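Local atomic coordinates of Myo-inositol-1-phosphate synthase-related protein (PDB entry 3CIN), a protein that belongs to the myo-inositol-1-phosphate synthase family and binds nicotinamide-adenine-dinucleotide (NAD) on a Rossmann-type domain. Residues G31-R36 and S88-P93; K59-Y64 and L134-I139. One frame throughout, in Å; residues are numbered along the deposited sequence.

Interaction 1 of 2, residues G31-R36 and S88-P93; sequences GLEKLR and SLTSDP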
ATOM      1  N   GLY A  31       2.992  12.223  28.726  1.00 28.67           N
ATOM      2  CA  GLY A  31       1.949  12.953  28.003  1.00 30.72           C
ATOM      3  C   GLY A  31       1.097  13.768  28.960  1.00 30.89           C
ATOM      4  O   GLY A  31       0.783  14.948  28.705  1.00 30.17           O
ATOM      5  N   LEU A  32       0.712  13.146  30.067  0.50 30.58           N
ATOM      6  CA  LEU A  32      -0.129  13.809  31.041  0.50 33.00           C
ATOM      7  C   LEU A  32       0.590  15.001  31.649  0.50 33.28           C
ATOM      8  O   LEU A  32      -0.028  16.020  31.938  0.50 34.05           O
ATOM      9  CB  LEU A  32      -0.548  12.834  32.139  0.50 34.92           C
ATOM     10  CG  LEU A  32      -1.270  13.456  33.337  0.50 34.82           C
ATOM     11  CD1 LEU A  32      -2.471  14.231  32.857  0.50 35.32           C
ATOM     12  CD2 LEU A  32      -1.675  12.382  34.333  0.50 30.65           C
ATOM     13  N   GLU A  33       1.889  14.859  31.889  1.00 31.53           N
ATOM     14  CA  GLU A  33       2.685  15.986  32.382  1.00 34.27           C
ATOM     15  C   GLU A  33       2.647  17.166  31.428  1.00 34.82           C
ATOM     16  O   GLU A  33       2.429  18.302  31.863  1.00 33.92           O
ATOM     17  CB  GLU A  33       4.129  15.572  32.639  1.00 38.48           C
ATOM     18  CG  GLU A  33       4.871  16.595  33.451  1.00 33.76           C
ATOM     19  CD  GLU A  33       4.496  16.639  34.979  1.00 46.78           C
ATOM     20  OE1 GLU A  33       3.838  15.730  35.537  1.00 42.35           O
ATOM     21  OE2 GLU A  33       4.883  17.620  35.641  1.00 46.52           O
ATOM     22  N   LYS A  34       2.849  16.914  30.128  1.00 33.69           N
ATOM     23  CA  LYS A  34       2.766  17.980  29.125  1.00 34.50           C
ATOM     24  C   LYS A  34       1.385  18.572  29.054  1.00 32.98           C
ATOM     25  O   LYS A  34       1.262  19.773  28.875  1.00 34.45           O
ATOM     26  CB  LYS A  34       3.183  17.502  27.734  1.00 34.56           C
ATOM     27  CG  LYS A  34       4.568  16.885  27.692  1.00 43.76           C
ATOM     28  CD  LYS A  34       5.631  17.788  27.097  1.00 56.92           C
ATOM     29  CE  LYS A  34       6.573  16.976  26.208  1.00 62.50           C
ATOM     30  NZ  LYS A  34       5.818  15.957  25.387  1.00 60.27           N
ATOM     31  N   LEU A  35       0.353  17.754  29.225  1.00 33.71           N
ATOM     32  CA  LEU A  35      -1.018  18.267  29.202  1.00 34.07           C
ATOM     33  C   LEU A  35      -1.385  19.159  30.376  1.00 40.87           C
ATOM     34  O   LEU A  35      -2.106  20.134  30.191  1.00 44.39           O
ATOM     35  CB  LEU A  35      -2.025  17.154  29.130  1.00 33.89           C
ATOM     36  CG  LEU A  35      -2.204  16.390  27.854  1.00 31.27           C
ATOM     37  CD1 LEU A  35      -3.183  15.242  28.084  1.00 34.86           C
ATOM     38  CD2 LEU A  35      -2.715  17.339  26.807  1.00 32.53           C
ATOM     39  N   ARG A  36      -0.943  18.813  31.581  1.00 37.09           N
ATOM     40  CA  ARG A  36      -1.147  19.679  32.725  1.00 41.04           C
ATOM     41  C   ARG A  36      -0.244  20.932  32.606  1.00 43.47           C
ATOM     42  O   ARG A  36      -0.604  21.982  33.117  1.00 45.04           O
ATOM     43  CB  ARG A  36      -0.943  18.926  34.048  1.00 41.24           C
ATOM     44  CG  ARG A  36       0.478  18.628  34.424  1.00 51.28           C
ATOM     45  CD  ARG A  36       0.565  18.071  35.862  1.00 47.32           C
ATOM     46  NE  ARG A  36       0.568  16.600  35.904  1.00 54.68           N
ATOM     47  CZ  ARG A  36      -0.453  15.824  36.277  1.00 59.32           C
ATOM     48  NH1 ARG A  36      -1.620  16.351  36.643  1.00 66.08           N
ATOM     49  NH2 ARG A  36      -0.302  14.499  36.275  1.00 56.41           N
ATOM     50  N   SER A  88      11.430  16.217  34.893  1.00 38.51           N
ATOM     51  CA  SER A  88      10.790  16.196  36.195  1.00 37.76           C
ATOM     52  C   SER A  88       9.317  15.903  36.047  1.00 35.89           C
ATOM     53  O   SER A  88       8.757  15.986  34.939  1.00 37.27           O
ATOM     54  CB  SER A  88      10.931  17.540  36.920  1.00 40.42           C
ATOM     55  OG  SER A  88      10.168  18.539  36.267  1.00 43.04           O
ATOM     56  N   LEU A  89       8.708  15.532  37.170  1.00 31.85           N
ATOM     57  CA  LEU A  89       7.289  15.250  37.217  1.00 31.51           C
ATOM     58  C   LEU A  89       6.701  15.885  38.471  1.00 33.30           C
ATOM     59  O   LEU A  89       7.349  15.928  39.522  1.00 33.39           O
ATOM     60  CB  LEU A  89       7.022  13.756  37.229  1.00 29.35           C
ATOM     61  CG  LEU A  89       7.403  12.877  36.042  1.00 29.04           C
ATOM     62  CD1 LEU A  89       7.209  11.455  36.407  1.00 30.50           C
ATOM     63  CD2 LEU A  89       6.602  13.190  34.748  1.00 31.07           C
ATOM     64  N   THR A  90       5.442  16.295  38.353  1.00 37.13           N
ATOM     65  CA  THR A  90       4.699  16.979  39.420  1.00 38.09           C
ATOM     66  C   THR A  90       4.496  16.052  40.621  1.00 37.72           C
ATOM     67  O   THR A  90       4.604  16.471  41.763  1.00 39.53           O
ATOM     68  CB  THR A  90       3.308  17.447  38.883  1.00 39.90           C
ATOM     69  OG1 THR A  90       3.506  18.521  37.935  1.00 45.77           O
ATOM     70  CG2 THR A  90       2.397  17.985  39.994  1.00 42.22           C
ATOM     71  N   SER A  91       4.123  14.811  40.344  1.00 36.11           N
ATOM     72  CA  SER A  91       4.114  13.743  41.363  1.00 33.96           C
ATOM     73  C   SER A  91       5.106  12.685  40.887  1.00 33.76           C
ATOM     74  O   SER A  91       4.987  12.188  39.764  1.00 32.33           O
ATOM     75  CB  SER A  91       2.708  13.174  41.514  1.00 37.59           C
ATOM     76  OG  SER A  91       2.665  12.042  42.376  1.00 43.99           O
ATOM     77  N   ASP A  92       6.090  12.368  41.726  1.00 32.14           N
ATOM     78  CA  ASP A  92       7.247  11.549  41.331  1.00 31.77           C
ATOM     79  C   ASP A  92       7.566  10.447  42.364  1.00 31.80           C
ATOM     80  O   ASP A  92       8.638  10.456  43.004  1.00 29.98           O
ATOM     81  CB  ASP A  92       8.420  12.487  41.169  1.00 30.03           C
ATOM     82  CG  ASP A  92       9.547  11.894  40.409  1.00 36.32           C
ATOM     83  OD1 ASP A  92       9.352  10.825  39.843  1.00 34.33           O
ATOM     84  OD2 ASP A  92      10.626  12.532  40.359  1.00 34.14           O
ATOM     85  N   PRO A  93       6.624   9.515  42.548  1.00 31.09           N
ATOM     86  CA  PRO A  93       6.768   8.437  43.497  1.00 31.82           C
ATOM     87  C   PRO A  93       7.846   7.436  43.112  1.00 34.58           C
ATOM     88  O   PRO A  93       8.153   7.274  41.911  1.00 34.26           O
ATOM     89  CB  PRO A  93       5.399   7.751  43.451  1.00 33.24           C
ATOM     90  CG  PRO A  93       4.861   8.064  42.159  1.00 34.99           C
ATOM     91  CD  PRO A  93       5.340   9.429  41.832  1.00 32.47           C
TER

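Interaction 2 of 2, residues K59-Y64 and L134-I139; sequences KIVGSY and LDPDVI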
ATOM      1  N   LYS A  59      -3.706  12.607  39.403  1.00 28.73           N
ATOM      2  CA  LYS A  59      -2.478  12.510  40.206  1.00 29.07           C
ATOM      3  C   LYS A  59      -1.968  11.080  40.214  1.00 29.32           C
ATOM      4  O   LYS A  59      -2.697  10.178  40.605  1.00 28.37           O
ATOM      5  CB  LYS A  59      -2.721  12.984  41.662  1.00 31.66           C
ATOM      6  CG  LYS A  59      -1.417  12.958  42.501  1.00 31.99           C
ATOM      7  CD  LYS A  59      -1.615  13.292  43.961  1.00 32.79           C
ATOM      8  CE  LYS A  59      -0.271  13.386  44.681  1.00 38.27           C
ATOM      9  NZ  LYS A  59      -0.526  13.750  46.142  1.00 37.94           N
ATOM     10  N   ILE A  60      -0.714  10.867  39.813  1.00 28.94           N
ATOM     11  CA  ILE A  60      -0.102   9.533  39.892  1.00 27.83           C
ATOM     12  C   ILE A  60       0.396   9.312  41.303  1.00 30.27           C
ATOM     13  O   ILE A  60       1.356  10.005  41.759  1.00 30.30           O
ATOM     14  CB  ILE A  60       1.075   9.328  38.898  1.00 28.18           C
ATOM     15  CG1 ILE A  60       0.662   9.690  37.473  1.00 33.26           C
ATOM     16  CG2 ILE A  60       1.584   7.940  38.951  1.00 30.40           C
ATOM     17  CD1 ILE A  60      -0.503   8.953  37.013  1.00 30.34           C
ATOM     18  N   VAL A  61      -0.251   8.404  42.034  1.00 27.44           N
ATOM     19  CA  VAL A  61       0.166   8.100  43.417  1.00 28.09           C
ATOM     20  C   VAL A  61       1.094   6.891  43.587  1.00 29.83           C
ATOM     21  O   VAL A  61       1.615   6.641  44.670  1.00 30.52           O
ATOM     22  CB  VAL A  61      -1.064   7.966  44.351  1.00 28.59           C
ATOM     23  CG1 VAL A  61      -1.860   9.256  44.280  1.00 29.84           C
ATOM     24  CG2 VAL A  61      -1.920   6.740  43.958  1.00 29.46           C
ATOM     25  N   GLY A  62       1.314   6.123  42.538  1.00 29.51           N
ATOM     26  CA  GLY A  62       2.148   4.957  42.689  1.00 31.95           C
ATOM     27  C   GLY A  62       2.414   4.268  41.388  1.00 30.59           C
ATOM     28  O   GLY A  62       1.663   4.434  40.437  1.00 28.98           O
ATOM     29  N   SER A  63       3.525   3.524  41.375  1.00 29.28           N
ATOM     30  CA  SER A  63       3.937   2.762  40.231  1.00 28.55           C
ATOM     31  C   SER A  63       4.641   1.507  40.706  1.00 29.23           C
ATOM     32  O   SER A  63       5.526   1.573  41.532  1.00 28.95           O
ATOM     33  CB  SER A  63       4.869   3.601  39.362  1.00 28.07           C
ATOM     34  OG  SER A  63       5.290   2.919  38.213  1.00 32.82           O
ATOM     35  N   TYR A  64       4.221   0.365  40.186  1.00 26.37           N
ATOM     36  CA  TYR A  64       4.798  -0.943  40.530  1.00 27.45           C
ATOM     37  C   TYR A  64       5.447  -1.618  39.333  1.00 28.76           C
ATOM     38  O   TYR A  64       4.966  -1.525  38.200  1.00 28.96           O
ATOM     39  CB  TYR A  64       3.706  -1.871  41.070  1.00 29.29           C
ATOM     40  CG  TYR A  64       3.351  -1.555  42.508  1.00 30.35           C
ATOM     41  CD1 TYR A  64       2.674  -0.391  42.820  1.00 33.69           C
ATOM     42  CD2 TYR A  64       3.686  -2.418  43.554  1.00 30.01           C
ATOM     43  CE1 TYR A  64       2.377  -0.059  44.126  1.00 33.12           C
ATOM     44  CE2 TYR A  64       3.385  -2.091  44.859  1.00 32.26           C
ATOM     45  CZ  TYR A  64       2.743  -0.907  45.144  1.00 31.85           C
ATOM     46  OH  TYR A  64       2.438  -0.584  46.445  1.00 36.06           O
ATOM     47  N   LEU A 134      -1.496   4.676  49.704  1.00 31.55           N
ATOM     48  CA  LEU A 134      -1.360   5.457  48.455  1.00 30.35           C
ATOM     49  C   LEU A 134      -2.729   6.010  48.016  1.00 32.51           C
ATOM     50  O   LEU A 134      -2.823   7.061  47.384  1.00 31.89           O
ATOM     51  CB  LEU A 134      -0.742   4.576  47.368  1.00 28.08           C
ATOM     52  CG  LEU A 134       0.723   4.126  47.618  1.00 31.06           C
ATOM     53  CD1 LEU A 134       1.287   3.250  46.456  1.00 29.58           C
ATOM     54  CD2 LEU A 134       1.632   5.271  47.998  1.00 32.69           C
ATOM     55  N   ASP A 135      -3.770   5.277  48.373  1.00 30.58           N
ATOM     56  CA  ASP A 135      -5.168   5.670  48.201  1.00 29.06           C
ATOM     57  C   ASP A 135      -5.652   5.932  46.776  1.00 28.06           C
ATOM     58  O   ASP A 135      -6.417   6.883  46.532  1.00 31.44           O
ATOM     59  CB  ASP A 135      -5.462   6.897  49.043  1.00 29.85           C
ATOM     60  CG  ASP A 135      -6.926   7.160  49.155  1.00 35.37           C
ATOM     61  OD1 ASP A 135      -7.663   6.166  49.294  1.00 33.48           O
ATOM     62  OD2 ASP A 135      -7.362   8.346  49.090  1.00 38.30           O
ATOM     63  N   PRO A 136      -5.273   5.065  45.806  1.00 27.61           N
ATOM     64  CA  PRO A 136      -5.778   5.334  44.458  1.00 29.06           C
ATOM     65  C   PRO A 136      -7.264   5.141  44.300  1.00 27.48           C
ATOM     66  O   PRO A 136      -7.847   4.260  44.945  1.00 28.55           O
ATOM     67  CB  PRO A 136      -5.086   4.266  43.603  1.00 28.73           C
ATOM     68  CG  PRO A 136      -4.840   3.126  44.575  1.00 29.21           C
ATOM     69  CD  PRO A 136      -4.444   3.858  45.842  1.00 29.06           C
ATOM     70  N   ASP A 137      -7.856   5.932  43.403  1.00 28.32           N
ATOM     71  CA  ASP A 137      -9.225   5.690  42.906  1.00 28.84           C
ATOM     72  C   ASP A 137      -9.180   4.636  41.790  1.00 27.76           C
ATOM     73  O   ASP A 137     -10.127   3.832  41.659  1.00 28.72           O
ATOM     74  CB  ASP A 137      -9.793   6.995  42.308  1.00 28.67           C
ATOM     75  CG  ASP A 137      -9.975   8.079  43.336  1.00 31.84           C
ATOM     76  OD1 ASP A 137     -10.820   7.859  44.202  1.00 33.55           O
ATOM     77  OD2 ASP A 137      -9.326   9.155  43.278  1.00 30.86           O
ATOM     78  N   VAL A 138      -8.137   4.709  40.959  1.00 28.94           N
ATOM     79  CA  VAL A 138      -8.059   3.910  39.738  1.00 27.65           C
ATOM     80  C   VAL A 138      -6.723   3.206  39.658  1.00 27.98           C
ATOM     81  O   VAL A 138      -5.657   3.845  39.808  1.00 28.44           O
ATOM     82  CB  VAL A 138      -8.326   4.730  38.467  1.00 30.48           C
ATOM     83  CG1 VAL A 138      -8.284   3.824  37.218  1.00 30.67           C
ATOM     84  CG2 VAL A 138      -9.669   5.480  38.576  1.00 25.80           C
ATOM     85  N   ILE A 139      -6.746   1.900  39.428  1.00 28.56           N
ATOM     86  CA  ILE A 139      -5.535   1.101  39.240  1.00 27.31           C
ATOM     87  C   ILE A 139      -5.478   0.724  37.777  1.00 30.14           C
ATOM     88  O   ILE A 139      -6.451   0.159  37.276  1.00 30.09           O
ATOM     89  CB  ILE A 139      -5.547  -0.164  40.141  1.00 27.64           C
ATOM     90  CG1 ILE A 139      -5.528   0.239  41.610  1.00 30.35           C
ATOM     91  CG2 ILE A 139      -4.316  -1.113  39.852  1.00 28.53           C
ATOM     92  CD1 ILE A 139      -5.911  -0.892  42.511  1.00 34.27           C
TER

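Interaction 1 of 2, residues G31-R36 and S88-P93
E33 reaches from the last turn of helix 23-36, the first helix of the Rossmann-type domain, to T90 in the loop that leads from helix 75-82 into the edge strand 96-97. Hydrogen bonding dominates. The carboxylate takes the threonine at two points: T90 OG1 gives a hydrogen bond of 2.8 Å to E33 OE2, arriving on the syn side and 23° out of the carboxylate plane, while the amide T90 N makes weak bonds to both oxygens, the one to E33 OE1 nearly straight. With CG anti to the backbone N (chi1 -166°) and a bend at chi2, the glutamate sends its acid group outward from the helix to the loop.

Within the helix, charge adds to this. E33 OE1 sits at the edge of the R36 guanidinium, in its plane, 3.4 Å from R36 NE, a weak bond within a salt bridge, whereas R36 NH1 hydrogen-bonds I58 O at the start of strand 58-65. The acid is thus shared between loop and helix.

Apolar contact is slight: L89, whose side chain also packs on helix 75-82, places CD2 4.0 Å from E33 CB. A carbon–oxygen packing contact sets R36 CD 3.6 Å from T90 OG1.

Interaction 2 of 2, residues K59-Y64 and L134-I139
V61 and L134 meet side chain against backbone in both directions. From strand 58-65, V61 points its branches at the last residue of helix 120-134: CG2 stands 3.6 Å from the carbonyl L134 O and CB is equally near. In return the leucine side chain gathers round the valine's own carbonyl oxygen, with L134 CD2 nearest, 3.6 Å from V61 O. Direct contact between the two side chains is looser, V61 CG2 to L134 CB being 4.2 Å. The same CG2, set between the backbone N and the carbonyl carbon (chi1 -57° for CG1), also touches P136, whose CB lies 4.0 Å away; the valine and the proline ring cross at about a right angle.

This is the turn between a helix and the next strand of a Rossmann-type domain: D135, with positive phi, ends helix 120-134, and P136 leads toward strand 138-141. That strand is not next to 58-65 in the parallel sheet, since 14-19 runs between them, so the contact spans the neighbouring strand from the helix end. D135 and D137 both form salt bridges with R186, which ties the turn to helix 171-186.

Farther along, L134 extends CD1 past G62 to Y64. The leucine and tyrosine side chains come from opposite directions, and CD1 meets the ring at its edge, near the ring plane, 4.0 Å from Y64 OH. Y64 belongs to the NAD pocket, its side chain about 5 Å (nearest atoms) from the dinucleotide; its ring also packs edge-to-face with W131. The hydroxyl is held by a hydrogen bond with E130, one helical turn before L134 on the helix that carries both, and the methyl CD1 of L134 lies 4.2 Å from Y64 CE1.

Overall arrangement
From the N terminus, the chain runs through strand 14-19 and helix 23-36, whose end supplies 31-36, then through strand 58-65, which supplies 59-64. Interaction 1 closes a loop of 51 intervening residues when 88-93 returns to the first helix; interaction 2 closes a longer one of 69 when 134-139 comes back to the strand. Their segments alternate, so the two loops cross. The first ties helix 23-36 to the loop before edge strand 96-97, the second ties strand 58-65 to the end of helix 120-134. They also touch directly: S91 OG of interaction 1 probably hydrogen-bonds I60 O, and P93 packs against I60 and G62.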